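Local coordinates for protein 2-c-methyl-d-erythritol 4-phosphate cytidylyltransferase (Streptococcus pneumoniae, PDB 2VSH) that transfers the cytidylyl group of CTP to D-ribitol 5-phosphate, making the CDP-activated ribitol used for teichoic acid precursors, at residues Q132-V137 / G205-L210; T170-R175 / L194-K199; I38-L43 / P117-R122. All coordinates share one frame; numbering follows the deposited sequence.

Contact 1 of 3, residues Q132-V137 / G205-L210; sequences QNHDAV and GKDVAL
His134 ND1 donates to Asp207 OD1 at 2.6 Å, the shortest bond of this contact. The N-H points almost straight at the oxygen (171°), which lies in the plane of the imidazole. The carboxylate is turned 80° from the ring, and OD1 is met from above the carboxylate plane. Asp207 reaches the ring because its CG is anti to the backbone N (chi1 177°). The short bond is consistent with a positively charged imidazole. A second bond runs from Asp207 N to the anti lone pair of Asp135 OD2, 2.7 Å. Asp207 O accepts from both Asp135 N, in a short but bent bond (2.8 Å), and Ala136 N, in a straighter one (3.1 Å). Asp207 is therefore held by its backbone N, its carboxylate and its carbonyl. The ladder continues with Ala209 N to Ala136 O at 3.0 Å.

Packing follows from this register. Ala209 CB sits over one face of the His134 ring, 3.8 Å from its centroid, a CH-pi contact. Ala136 CB meets Val208 CG1 at 4.0 Å on the sheet face covered by Phe201 of helix 197-203. Val137 and Ala209 point to the other face, where helix 121-133 packs. Val208 and Leu210 also form backbone hydrogen bonds with the second subunit. Strands 136-142 and 208-212 form a parallel beta pair, outermost within this chain in the mixed sheet of this GT-A-like cytidylyltransferase.

Contact 2 of 3, residues T170-R175 / L194-K199; sequences TPQTFR and LTDACK
Gln172 and Phe174 leave strand 165-175 on the same face and point at the first turn of helix 197-203. Thr173, between them, points away from it. The Gln172 chain is extended beyond CG, so its end reaches the helix start and comes up to the Asp196 carboxylate. Cys198 SG lies alongside this chain, 3.7 Å from Gln172 CB and equally far from Gln172 CD. The Gln172 and Asp196 side chains cross obliquely, and their amide and carboxylate planes stand nearly at right angles (83°).

Asp196 is the N-cap of the helix. Its CG is anti to the backbone N (chi1 178°), which brings the carboxylate back over the first turn. The anti lone pair of Asp196 OD2 accepts from Lys199 N at 2.9 Å. The negative carboxylate thus sits at the helix N-terminus, where the helix dipole would be expected to favour its charged form.

Phe174 takes the crowded rotamer, with CG between the backbone N and the carbonyl carbon (chi1 41°). Its CE2 approaches Ala197 CB obliquely at 3.7 Å. Ala197 CB touches both the Phe174 ring and the end of the Gln172 side chain. Phe201 and Phe179 also meet the Phe174 ring. Ala197 touches Asn87, which probably belongs to the CTP site, and Lys199 NZ bonds to Ile159 O of the second subunit. This is an N-capped helix packed on a central sheet strand, between the probable nucleotide site and the dimer interface in this alpha/beta fold.

Contact 3 of 3, residues I38-L43 / P117-R122; sequences IEKFVL and PFITLR
The tight part of this contact is centred on Ile119, whose side chain points toward helix 33-42. Its CG1 is anti to the backbone N and chi2 is also extended (chi1 -176°, chi2 -179°). The straight branch carries CD1 to the far end of the Phe41 ring, where it meets Phe41 CZ at 3.5 Å. The two side chains cross at about a right angle, and CD1 comes to the ring obliquely. Phe41 leaves its backbone pointing away from segment 117-122, but the end of its ring turns back to Ile119. That ring also touches Ala5 and Ile7 of strand 3-9 and Ile50 of strand 50-54. The other branch, Ile119 CG2, packs on Lys40 CB at 3.8 Å.

Lys40 marks the passage to the partly exposed side. Its chain bends at chi2 and chi4 and curls over the backbone of segment 117-122. Lys40 CG lies 3.4 Å from Ile119 O. The contact buries this carbonyl oxygen, and it has no hydrogen-bond partner in the model. The ammonium goes to another carbonyl: Lys40 NZ donates to Pro117 O at 3.1 Å. This bond ties the loop to the helix; NZ arrives nearly along the C=O axis (167°).

The looser side is formed by Leu121. Its CD2 reaches over to Lys40 O at 3.6 Å, a carbon-to-carbonyl contact. Leu121 is partly exposed, and a diethylene glycol molecule, probably from the crystallisation liquor, lies beside it. Thr120 caps the helix that starts here, its OG1 accepting from Met123 N. The arrangement joins helix 33-42 to the N-capped start of helix 121-133, on one side of the central sheet of an alpha/beta nucleotidyltransferase fold.

How the contacts relate
Contact 3 closes first along the chain, and contacts 1 and 2 follow. The segments of contact 2 both lie between those of contact 1. Contacts 1 and 2 have centres 10 Å apart and share the mixed sheet, where strands 136-142 and 165-175 are neighbours. They touch directly: hydrogen bonds join Val137 N to Thr173 O (2.8 Å) and Arg175 NH1 to His134 O. Both also meet the second subunit. Contact 3 touches no other chain of the assembly. Its centre is 18 Å from contact 2, which it meets through Ile119 and Pro171, and 22 Å from contact 1. Helix 121-133 runs from contact 3 to contact 1, linking the helix 33-42 region to the dimer side.

Contact 1 of 3, residues Q132-V137 / G205-L210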
ATOM      1  N   GLN A 132      -7.481 -26.318  -8.685  1.00 29.85           N
ATOM      2  CA  GLN A 132      -7.546 -27.746  -9.002  1.00 32.26           C
ATOM      3  C   GLN A 132      -6.414 -28.529  -8.341  1.00 32.19           C
ATOM      4  O   GLN A 132      -6.629 -29.641  -7.875  1.00 32.51           O
ATOM      5  CB  GLN A 132      -7.543 -27.988 -10.518  1.00 33.20           C
ATOM      6  CG  GLN A 132      -8.718 -27.325 -11.240  1.00 34.91           C
ATOM      7  CD  GLN A 132      -8.649 -27.470 -12.762  1.00 36.49           C
ATOM      8  OE1 GLN A 132      -7.969 -28.358 -13.299  1.00 40.99           O
ATOM      9  NE2 GLN A 132      -9.367 -26.593 -13.463  1.00 39.71           N
ATOM     10  N   ASN A 133      -5.220 -27.946  -8.275  1.00 31.39           N
ATOM     11  CA  ASN A 133      -4.088 -28.665  -7.694  1.00 32.55           C
ATOM     12  C   ASN A 133      -3.552 -28.092  -6.383  1.00 30.97           C
ATOM     13  O   ASN A 133      -2.493 -28.502  -5.909  1.00 32.22           O
ATOM     14  CB  ASN A 133      -2.967 -28.842  -8.734  1.00 34.38           C
ATOM     15  CG  ASN A 133      -3.144 -27.926  -9.931  1.00 36.47           C
ATOM     16  OD1 ASN A 133      -3.417 -26.725  -9.775  1.00 39.02           O
ATOM     17  ND2 ASN A 133      -3.021 -28.487 -11.131  1.00 37.61           N
ATOM     18  N   HIS A 134      -4.285 -27.159  -5.785  1.00 28.14           N
ATOM     19  CA  HIS A 134      -3.849 -26.598  -4.511  1.00 26.89           C
ATOM     20  C   HIS A 134      -4.996 -26.512  -3.515  1.00 25.67           C
ATOM     21  O   HIS A 134      -6.151 -26.737  -3.875  1.00 25.18           O
ATOM     22  CB  HIS A 134      -3.150 -25.259  -4.730  1.00 26.30           C
ATOM     23  CG  HIS A 134      -2.035 -25.328  -5.731  1.00 27.07           C
ATOM     24  ND1 HIS A 134      -0.816 -25.911  -5.451  1.00 31.12           N
ATOM     25  CD2 HIS A 134      -1.967 -24.923  -7.021  1.00 27.41           C
ATOM     26  CE1 HIS A 134      -0.035 -25.836  -6.518  1.00 31.67           C
ATOM     27  NE2 HIS A 134      -0.709 -25.234  -7.482  1.00 29.82           N
ATOM     28  N   ASP A 135      -4.677 -26.235  -2.256  1.00 24.71           N
ATOM     29  CA  ASP A 135      -5.712 -26.140  -1.223  1.00 23.28           C
ATOM     30  C   ASP A 135      -6.490 -24.841  -1.381  1.00 21.55           C
ATOM     31  O   ASP A 135      -7.726 -24.821  -1.238  1.00 20.38           O
ATOM     32  CB  ASP A 135      -5.094 -26.252   0.166  1.00 24.15           C
ATOM     33  CG  ASP A 135      -4.525 -27.630   0.423  1.00 25.68           C
ATOM     34  OD1 ASP A 135      -5.221 -28.611   0.124  1.00 26.49           O
ATOM     35  OD2 ASP A 135      -3.400 -27.731   0.925  1.00 25.92           O
ATOM     36  N   ALA A 136      -5.767 -23.773  -1.707  1.00 20.34           N
ATOM     37  CA  ALA A 136      -6.396 -22.473  -1.918  1.00 19.37           C
ATOM     38  C   ALA A 136      -5.556 -21.615  -2.862  1.00 19.62           C
ATOM     39  O   ALA A 136      -4.445 -21.995  -3.229  1.00 19.95           O
ATOM     40  CB  ALA A 136      -6.628 -21.756  -0.578  1.00 19.08           C
ATOM     41  N   VAL A 137      -6.105 -20.475  -3.271  1.00 18.99           N
ATOM     42  CA  VAL A 137      -5.413 -19.554  -4.173  1.00 19.78           C
ATOM     43  C   VAL A 137      -5.606 -18.145  -3.642  1.00 20.00           C
ATOM     44  O   VAL A 137      -6.697 -17.781  -3.236  1.00 19.61           O
ATOM     45  CB  VAL A 137      -5.995 -19.620  -5.627  1.00 19.47           C
ATOM     46  CG1 VAL A 137      -5.130 -18.782  -6.602  1.00 19.83           C
ATOM     47  CG2 VAL A 137      -6.097 -21.048  -6.109  1.00 19.74           C
ATOM     48  N   GLY A 205      -1.314 -25.120   7.805  1.00 31.54           N
ATOM     49  CA  GLY A 205      -0.315 -25.894   7.078  1.00 32.06           C
ATOM     50  C   GLY A 205      -0.736 -26.319   5.682  1.00 31.53           C
ATOM     51  O   GLY A 205      -0.217 -27.312   5.153  1.00 32.43           O
ATOM     52  N   LYS A 206      -1.661 -25.572   5.081  1.00 29.60           N
ATOM     53  CA  LYS A 206      -2.186 -25.910   3.752  1.00 29.23           C
ATOM     54  C   LYS A 206      -1.400 -25.232   2.609  1.00 28.86           C
ATOM     55  O   LYS A 206      -0.618 -24.304   2.843  1.00 28.15           O
ATOM     56  CB  LYS A 206      -3.683 -25.576   3.645  1.00 28.04           C
ATOM     57  CG  LYS A 206      -4.572 -26.146   4.761  1.00 28.88           C
ATOM     58  CD  LYS A 206      -4.605 -27.676   4.760  1.00 28.94           C
ATOM     59  CE  LYS A 206      -5.499 -28.232   5.865  1.00 28.59           C
ATOM     60  NZ  LYS A 206      -5.523 -29.738   5.837  1.00 31.27           N
ATOM     61  N   ASP A 207      -1.628 -25.718   1.384  1.00 28.64           N
ATOM     62  CA  ASP A 207      -0.940 -25.258   0.181  1.00 28.45           C
ATOM     63  C   ASP A 207      -1.746 -24.158  -0.534  1.00 26.95           C
ATOM     64  O   ASP A 207      -2.742 -24.444  -1.203  1.00 26.03           O
ATOM     65  CB  ASP A 207      -0.697 -26.454  -0.749  1.00 29.87           C
ATOM     66  CG  ASP A 207      -0.040 -26.062  -2.081  1.00 31.60           C
ATOM     67  OD1 ASP A 207      -0.264 -26.772  -3.085  1.00 31.21           O
ATOM     68  OD2 ASP A 207       0.702 -25.056  -2.129  1.00 33.50           O
ATOM     69  N   VAL A 208      -1.310 -22.908  -0.367  1.00 25.83           N
ATOM     70  CA  VAL A 208      -1.979 -21.762  -0.969  1.00 24.18           C
ATOM     71  C   VAL A 208      -1.110 -21.200  -2.105  1.00 24.59           C
ATOM     72  O   VAL A 208      -0.083 -20.553  -1.859  1.00 23.88           O
ATOM     73  CB  VAL A 208      -2.316 -20.644   0.059  1.00 23.36           C
ATOM     74  CG1 VAL A 208      -3.242 -19.600  -0.563  1.00 22.40           C
ATOM     75  CG2 VAL A 208      -2.958 -21.218   1.337  1.00 23.16           C
ATOM     76  N   ALA A 209      -1.536 -21.469  -3.339  1.00 23.85           N
ATOM     77  CA  ALA A 209      -0.843 -21.010  -4.541  1.00 24.36           C
ATOM     78  C   ALA A 209      -1.048 -19.518  -4.755  1.00 24.08           C
ATOM     79  O   ALA A 209      -2.073 -18.958  -4.338  1.00 22.81           O
ATOM     80  CB  ALA A 209      -1.363 -21.765  -5.753  1.00 24.54           C
ATOM     81  N   LEU A 210      -0.074 -18.878  -5.406  1.00 24.41           N
ATOM     82  CA  LEU A 210      -0.199 -17.476  -5.775  1.00 24.07           C
ATOM     83  C   LEU A 210      -0.818 -17.372  -7.176  1.00 24.16           C
ATOM     84  O   LEU A 210      -0.361 -18.033  -8.103  1.00 24.10           O
ATOM     85  CB  LEU A 210       1.177 -16.782  -5.753  1.00 24.51           C
ATOM     86  CG  LEU A 210       1.959 -16.837  -4.430  1.00 25.43           C
ATOM     87  CD1 LEU A 210       3.303 -16.097  -4.547  1.00 27.60           C
ATOM     88  CD2 LEU A 210       1.140 -16.296  -3.271  1.00 25.23           C
TER

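Contact 2 of 3, residues T170-R175 / L194-K199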
ATOM      1  N   THR A 170      -7.868  -9.763  -4.149  1.00 18.82           N
ATOM      2  CA  THR A 170      -8.781 -10.882  -4.347  1.00 18.58           C
ATOM      3  C   THR A 170      -8.937 -11.070  -5.866  1.00 18.49           C
ATOM      4  O   THR A 170      -8.624 -10.148  -6.613  1.00 19.18           O
ATOM      5  CB  THR A 170     -10.123 -10.730  -3.573  1.00 17.42           C
ATOM      6  OG1 THR A 170     -10.978  -9.759  -4.192  1.00 18.36           O
ATOM      7  CG2 THR A 170      -9.888 -10.382  -2.086  1.00 18.70           C
ATOM      8  N   PRO A 171      -9.434 -12.240  -6.329  1.00 19.03           N
ATOM      9  CA  PRO A 171      -9.978 -13.423  -5.622  1.00 18.52           C
ATOM     10  C   PRO A 171      -9.108 -14.198  -4.624  1.00 18.42           C
ATOM     11  O   PRO A 171      -7.876 -14.160  -4.658  1.00 19.21           O
ATOM     12  CB  PRO A 171     -10.423 -14.354  -6.767  1.00 19.01           C
ATOM     13  CG  PRO A 171     -10.668 -13.475  -7.910  1.00 18.99           C
ATOM     14  CD  PRO A 171      -9.592 -12.386  -7.787  1.00 19.20           C
ATOM     15  N   GLN A 172      -9.806 -14.881  -3.724  1.00 17.97           N
ATOM     16  CA  GLN A 172      -9.260 -15.929  -2.894  1.00 18.58           C
ATOM     17  C   GLN A 172     -10.183 -17.124  -3.099  1.00 18.47           C
ATOM     18  O   GLN A 172     -11.402 -17.026  -2.907  1.00 17.41           O
ATOM     19  CB  GLN A 172      -9.216 -15.491  -1.429  1.00 18.28           C
ATOM     20  CG  GLN A 172      -8.382 -14.247  -1.212  1.00 18.47           C
ATOM     21  CD  GLN A 172      -8.249 -13.820   0.249  1.00 19.37           C
ATOM     22  OE1 GLN A 172      -7.189 -13.364   0.665  1.00 21.73           O
ATOM     23  NE2 GLN A 172      -9.323 -13.949   1.021  1.00 19.64           N
ATOM     24  N   THR A 173      -9.597 -18.246  -3.509  1.00 19.25           N
ATOM     25  CA  THR A 173     -10.361 -19.365  -4.055  1.00 19.72           C
ATOM     26  C   THR A 173     -10.032 -20.674  -3.331  1.00 20.30           C
ATOM     27  O   THR A 173      -8.873 -20.969  -3.042  1.00 19.69           O
ATOM     28  CB  THR A 173     -10.102 -19.490  -5.586  1.00 20.58           C
ATOM     29  OG1 THR A 173     -10.481 -18.257  -6.212  1.00 20.45           O
ATOM     30  CG2 THR A 173     -10.889 -20.649  -6.215  1.00 20.37           C
ATOM     31  N   PHE A 174     -11.070 -21.451  -3.030  1.00 20.63           N
ATOM     32  CA  PHE A 174     -10.908 -22.657  -2.239  1.00 21.42           C
ATOM     33  C   PHE A 174     -12.178 -23.511  -2.251  1.00 21.76           C
ATOM     34  O   PHE A 174     -13.249 -23.035  -2.607  1.00 20.78           O
ATOM     35  CB  PHE A 174     -10.491 -22.290  -0.787  1.00 21.20           C
ATOM     36  CG  PHE A 174     -11.216 -21.100  -0.219  1.00 20.15           C
ATOM     37  CD1 PHE A 174     -12.555 -21.188   0.144  1.00 21.07           C
ATOM     38  CD2 PHE A 174     -10.557 -19.887  -0.041  1.00 19.58           C
ATOM     39  CE1 PHE A 174     -13.225 -20.073   0.655  1.00 20.36           C
ATOM     40  CE2 PHE A 174     -11.218 -18.783   0.474  1.00 18.47           C
ATOM     41  CZ  PHE A 174     -12.556 -18.877   0.818  1.00 19.34           C
ATOM     42  N   ARG A 175     -12.049 -24.770  -1.843  1.00 22.10           N
ATOM     43  CA  ARG A 175     -13.205 -25.664  -1.717  1.00 22.68           C
ATOM     44  C   ARG A 175     -14.054 -25.179  -0.560  1.00 22.87           C
ATOM     45  O   ARG A 175     -13.530 -24.833   0.503  1.00 22.87           O
ATOM     46  CB  ARG A 175     -12.750 -27.109  -1.515  1.00 23.15           C
ATOM     47  CG  ARG A 175     -12.193 -27.742  -2.791  1.00 22.22           C
ATOM     48  CD  ARG A 175     -11.206 -28.879  -2.541  1.00 24.86           C
ATOM     49  NE  ARG A 175     -10.497 -29.132  -3.795  1.00 27.09           N
ATOM     50  CZ  ARG A 175      -9.375 -28.524  -4.189  1.00 27.84           C
ATOM     51  NH1 ARG A 175      -8.760 -27.630  -3.426  1.00 26.84           N
ATOM     52  NH2 ARG A 175      -8.860 -28.818  -5.368  1.00 29.87           N
ATOM     53  N   LEU A 194      -7.414 -13.969  12.767  1.00 24.70           N
ATOM     54  CA  LEU A 194      -7.198 -14.598  11.463  1.00 25.51           C
ATOM     55  C   LEU A 194      -8.304 -14.141  10.530  1.00 25.06           C
ATOM     56  O   LEU A 194      -9.171 -14.927  10.141  1.00 24.90           O
ATOM     57  CB  LEU A 194      -7.157 -16.129  11.577  1.00 25.43           C
ATOM     58  CG  LEU A 194      -6.117 -16.753  12.528  1.00 27.50           C
ATOM     59  CD1 LEU A 194      -6.344 -18.257  12.675  1.00 27.82           C
ATOM     60  CD2 LEU A 194      -4.689 -16.468  12.085  1.00 26.05           C
ATOM     61  N   THR A 195      -8.257 -12.855  10.189  1.00 24.89           N
ATOM     62  CA  THR A 195      -9.340 -12.189   9.479  1.00 25.57           C
ATOM     63  C   THR A 195      -9.346 -12.461   7.964  1.00 25.32           C
ATOM     64  O   THR A 195     -10.350 -12.218   7.296  1.00 25.41           O
ATOM     65  CB  THR A 195      -9.293 -10.665   9.705  1.00 25.17           C
ATOM     66  OG1 THR A 195      -8.002 -10.175   9.335  1.00 25.31           O
ATOM     67  CG2 THR A 195      -9.560 -10.321  11.153  1.00 27.40           C
ATOM     68  N   ASP A 196      -8.228 -12.962   7.446  1.00 25.95           N
ATOM     69  CA  ASP A 196      -8.060 -13.245   6.033  1.00 25.62           C
ATOM     70  C   ASP A 196      -8.300 -14.728   5.811  1.00 25.89           C
ATOM     71  O   ASP A 196      -7.819 -15.564   6.591  1.00 26.55           O
ATOM     72  CB  ASP A 196      -6.644 -12.829   5.604  1.00 25.96           C
ATOM     73  CG  ASP A 196      -6.357 -13.134   4.152  1.00 26.19           C
ATOM     74  OD1 ASP A 196      -6.437 -12.222   3.312  1.00 25.87           O
ATOM     75  OD2 ASP A 196      -6.043 -14.290   3.840  1.00 26.40           O
ATOM     76  N   ALA A 197      -9.038 -15.058   4.753  1.00 24.82           N
ATOM     77  CA  ALA A 197      -9.427 -16.442   4.490  1.00 24.32           C
ATOM     78  C   ALA A 197      -8.205 -17.297   4.164  1.00 24.54           C
ATOM     79  O   ALA A 197      -8.058 -18.408   4.679  1.00 25.05           O
ATOM     80  CB  ALA A 197     -10.465 -16.508   3.358  1.00 24.25           C
ATOM     81  N   CYS A 198      -7.318 -16.769   3.324  1.00 23.59           N
ATOM     82  CA  CYS A 198      -6.080 -17.482   2.992  1.00 23.74           C
ATOM     83  C   CYS A 198      -5.178 -17.725   4.213  1.00 23.63           C
ATOM     84  O   CYS A 198      -4.542 -18.775   4.315  1.00 24.44           O
ATOM     85  CB  CYS A 198      -5.323 -16.763   1.874  1.00 23.51           C
ATOM     86  SG  CYS A 198      -6.221 -16.869   0.282  1.00 24.62           S
ATOM     87  N   LYS A 199      -5.129 -16.764   5.126  1.00 22.89           N
ATOM     88  CA  LYS A 199      -4.370 -16.901   6.390  1.00 24.18           C
ATOM     89  C   LYS A 199      -4.765 -18.161   7.173  1.00 24.07           C
ATOM     90  O   LYS A 199      -3.914 -18.835   7.746  1.00 26.01           O
ATOM     91  CB  LYS A 199      -4.544 -15.641   7.254  1.00 24.18           C
ATOM     92  CG  LYS A 199      -3.890 -15.662   8.635  1.00 28.11           C
ATOM     93  CD  LYS A 199      -2.398 -15.969   8.577  1.00 32.44           C
ATOM     94  CE  LYS A 199      -1.735 -15.873   9.942  1.00 36.70           C
ATOM     95  NZ  LYS A 199      -1.571 -14.448  10.379  1.00 39.97           N
TER

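Contact 3 of 3, residues I38-L43 / P117-R122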
ATOM      1  N   ILE A  38     -20.145  -7.762 -10.327  1.00 20.84           N
ATOM      2  CA  ILE A  38     -20.969  -8.940 -10.655  1.00 21.63           C
ATOM      3  C   ILE A  38     -20.909  -9.244 -12.166  1.00 23.72           C
ATOM      4  O   ILE A  38     -20.763 -10.407 -12.562  1.00 23.49           O
ATOM      5  CB  ILE A  38     -22.426  -8.772 -10.200  1.00 21.53           C
ATOM      6  CG1 ILE A  38     -22.527  -8.750  -8.673  1.00 21.35           C
ATOM      7  CG2 ILE A  38     -23.300  -9.910 -10.754  1.00 21.15           C
ATOM      8  CD1 ILE A  38     -23.918  -8.319  -8.141  1.00 20.70           C
ATOM      9  N   GLU A  39     -20.990  -8.187 -12.980  1.00 25.66           N
ATOM     10  CA  GLU A  39     -20.851  -8.264 -14.448  1.00 28.69           C
ATOM     11  C   GLU A  39     -19.637  -9.053 -14.920  1.00 28.50           C
ATOM     12  O   GLU A  39     -19.741  -9.824 -15.857  1.00 29.75           O
ATOM     13  CB  GLU A  39     -20.765  -6.866 -15.070  1.00 29.14           C
ATOM     14  CG  GLU A  39     -22.113  -6.270 -15.441  1.00 32.64           C
ATOM     15  CD  GLU A  39     -22.004  -4.823 -15.897  1.00 33.07           C
ATOM     16  OE1 GLU A  39     -20.865  -4.344 -16.116  1.00 35.38           O
ATOM     17  OE2 GLU A  39     -23.058  -4.161 -16.036  1.00 37.18           O
ATOM     18  N   LYS A  40     -18.493  -8.841 -14.273  1.00 27.95           N
ATOM     19  CA  LYS A  40     -17.260  -9.532 -14.633  1.00 27.32           C
ATOM     20  C   LYS A  40     -17.353 -11.040 -14.436  1.00 27.04           C
ATOM     21  O   LYS A  40     -16.590 -11.777 -15.062  1.00 27.23           O
ATOM     22  CB  LYS A  40     -16.061  -8.993 -13.836  1.00 26.65           C
ATOM     23  CG  LYS A  40     -15.729  -7.513 -14.013  1.00 27.82           C
ATOM     24  CD  LYS A  40     -15.368  -7.171 -15.445  1.00 30.09           C
ATOM     25  CE  LYS A  40     -14.764  -5.794 -15.517  1.00 33.16           C
ATOM     26  NZ  LYS A  40     -15.774  -4.732 -15.212  1.00 34.39           N
ATOM     27  N   PHE A  41     -18.274 -11.492 -13.572  1.00 26.22           N
ATOM     28  CA  PHE A  41     -18.457 -12.932 -13.280  1.00 25.40           C
ATOM     29  C   PHE A  41     -19.555 -13.635 -14.098  1.00 26.22           C
ATOM     30  O   PHE A  41     -19.498 -14.854 -14.290  1.00 26.41           O
ATOM     31  CB  PHE A  41     -18.731 -13.167 -11.789  1.00 24.61           C
ATOM     32  CG  PHE A  41     -17.504 -13.089 -10.917  1.00 23.09           C
ATOM     33  CD1 PHE A  41     -16.774 -14.238 -10.621  1.00 21.70           C
ATOM     34  CD2 PHE A  41     -17.075 -11.864 -10.391  1.00 23.02           C
ATOM     35  CE1 PHE A  41     -15.644 -14.182  -9.804  1.00 22.07           C
ATOM     36  CE2 PHE A  41     -15.935 -11.790  -9.566  1.00 21.95           C
ATOM     37  CZ  PHE A  41     -15.219 -12.952  -9.275  1.00 21.21           C
ATOM     38  N   VAL A  42     -20.546 -12.872 -14.560  1.00 26.38           N
ATOM     39  CA  VAL A  42     -21.667 -13.416 -15.356  1.00 26.95           C
ATOM     40  C   VAL A  42     -21.271 -14.030 -16.698  1.00 27.44           C
ATOM     41  O   VAL A  42     -21.965 -14.926 -17.185  1.00 28.12           O
ATOM     42  CB  VAL A  42     -22.843 -12.394 -15.601  1.00 27.58           C
ATOM     43  CG1 VAL A  42     -23.361 -11.804 -14.295  1.00 26.87           C
ATOM     44  CG2 VAL A  42     -22.466 -11.298 -16.616  1.00 29.05           C
ATOM     45  N   LEU A  43     -20.200 -13.546 -17.319  1.00 26.85           N
ATOM     46  CA  LEU A  43     -19.808 -14.098 -18.616  1.00 28.64           C
ATOM     47  C   LEU A  43     -19.073 -15.404 -18.510  1.00 27.62           C
ATOM     48  O   LEU A  43     -19.044 -16.179 -19.475  1.00 29.41           O
ATOM     49  CB  LEU A  43     -18.934 -13.133 -19.417  1.00 30.09           C
ATOM     50  CG  LEU A  43     -19.568 -12.052 -20.263  1.00 31.74           C
ATOM     51  CD1 LEU A  43     -18.432 -11.355 -20.982  1.00 34.29           C
ATOM     52  CD2 LEU A  43     -20.567 -12.640 -21.249  1.00 34.27           C
ATOM     53  N   PRO A 117     -13.984  -3.760  -8.881  1.00 18.71           N
ATOM     54  CA  PRO A 117     -14.687  -3.967 -10.163  1.00 19.25           C
ATOM     55  C   PRO A 117     -13.784  -4.258 -11.369  1.00 20.48           C
ATOM     56  O   PRO A 117     -14.309  -4.596 -12.448  1.00 21.19           O
ATOM     57  CB  PRO A 117     -15.445  -2.652 -10.368  1.00 20.13           C
ATOM     58  CG  PRO A 117     -14.651  -1.630  -9.629  1.00 20.08           C
ATOM     59  CD  PRO A 117     -13.951  -2.341  -8.490  1.00 18.60           C
ATOM     60  N   PHE A 118     -12.458  -4.148 -11.203  1.00 19.58           N
ATOM     61  CA  PHE A 118     -11.550  -4.284 -12.352  1.00 19.95           C
ATOM     62  C   PHE A 118     -10.929  -5.670 -12.483  1.00 19.80           C
ATOM     63  O   PHE A 118      -9.946  -5.853 -13.210  1.00 20.45           O
ATOM     64  CB  PHE A 118     -10.465  -3.208 -12.327  1.00 20.31           C
ATOM     65  CG  PHE A 118     -11.019  -1.815 -12.308  1.00 20.99           C
ATOM     66  CD1 PHE A 118     -11.684  -1.303 -13.421  1.00 22.61           C
ATOM     67  CD2 PHE A 118     -10.886  -1.020 -11.178  1.00 21.14           C
ATOM     68  CE1 PHE A 118     -12.226  -0.004 -13.399  1.00 24.72           C
ATOM     69  CE2 PHE A 118     -11.416   0.285 -11.151  1.00 20.84           C
ATOM     70  CZ  PHE A 118     -12.073   0.785 -12.266  1.00 23.34           C
ATOM     71  N   ILE A 119     -11.522  -6.639 -11.792  1.00 18.96           N
ATOM     72  CA  ILE A 119     -11.135  -8.040 -11.941  1.00 18.56           C
ATOM     73  C   ILE A 119     -11.412  -8.419 -13.392  1.00 19.05           C
ATOM     74  O   ILE A 119     -12.336  -7.887 -14.011  1.00 18.75           O
ATOM     75  CB  ILE A 119     -11.935  -8.947 -10.951  1.00 17.85           C
ATOM     76  CG1 ILE A 119     -11.478 -10.423 -11.031  1.00 17.64           C
ATOM     77  CG2 ILE A 119     -13.467  -8.732 -11.137  1.00 18.68           C
ATOM     78  CD1 ILE A 119     -12.230 -11.364 -10.110  1.00 17.78           C
ATOM     79  N   THR A 120     -10.608  -9.337 -13.930  1.00 19.35           N
ATOM     80  CA  THR A 120     -10.723  -9.763 -15.312  1.00 19.43           C
ATOM     81  C   THR A 120     -11.039 -11.263 -15.349  1.00 19.41           C
ATOM     82  O   THR A 120     -10.832 -11.978 -14.365  1.00 17.61           O
ATOM     83  CB  THR A 120      -9.399  -9.513 -16.069  1.00 20.96           C
ATOM     84  OG1 THR A 120      -8.361 -10.310 -15.482  1.00 20.35           O
ATOM     85  CG2 THR A 120      -8.991  -8.013 -16.048  1.00 20.49           C
ATOM     86  N   LEU A 121     -11.541 -11.739 -16.489  1.00 20.24           N
ATOM     87  CA  LEU A 121     -11.790 -13.170 -16.681  1.00 20.74           C
ATOM     88  C   LEU A 121     -10.488 -13.957 -16.548  1.00 21.04           C
ATOM     89  O   LEU A 121     -10.479 -15.087 -16.081  1.00 20.41           O
ATOM     90  CB  LEU A 121     -12.421 -13.426 -18.064  1.00 21.61           C
ATOM     91  CG  LEU A 121     -13.906 -13.041 -18.174  1.00 22.00           C
ATOM     92  CD1 LEU A 121     -14.376 -13.099 -19.632  1.00 22.78           C
ATOM     93  CD2 LEU A 121     -14.762 -13.933 -17.291  1.00 22.26           C
ATOM     94  N   ARG A 122      -9.385 -13.355 -16.969  1.00 21.52           N
ATOM     95  CA  ARG A 122      -8.097 -14.041 -16.882  1.00 22.73           C
ATOM     96  C   ARG A 122      -7.794 -14.386 -15.417  1.00 21.32           C
ATOM     97  O   ARG A 122      -7.369 -15.493 -15.113  1.00 20.15           O
ATOM     98  CB  ARG A 122      -6.999 -13.174 -17.488  1.00 23.28           C
ATOM     99  CG  ARG A 122      -5.684 -13.907 -17.819  1.00 26.61           C
ATOM    100  CD  ARG A 122      -4.788 -14.046 -16.593  1.00 29.21           C
ATOM    101  NE  ARG A 122      -4.409 -12.755 -16.007  1.00 30.26           N
ATOM    102  CZ  ARG A 122      -4.065 -12.579 -14.732  1.00 30.84           C
ATOM    103  NH1 ARG A 122      -4.057 -13.609 -13.885  1.00 29.93           N
ATOM    104  NH2 ARG A 122      -3.751 -11.364 -14.296  1.00 30.52           N
TER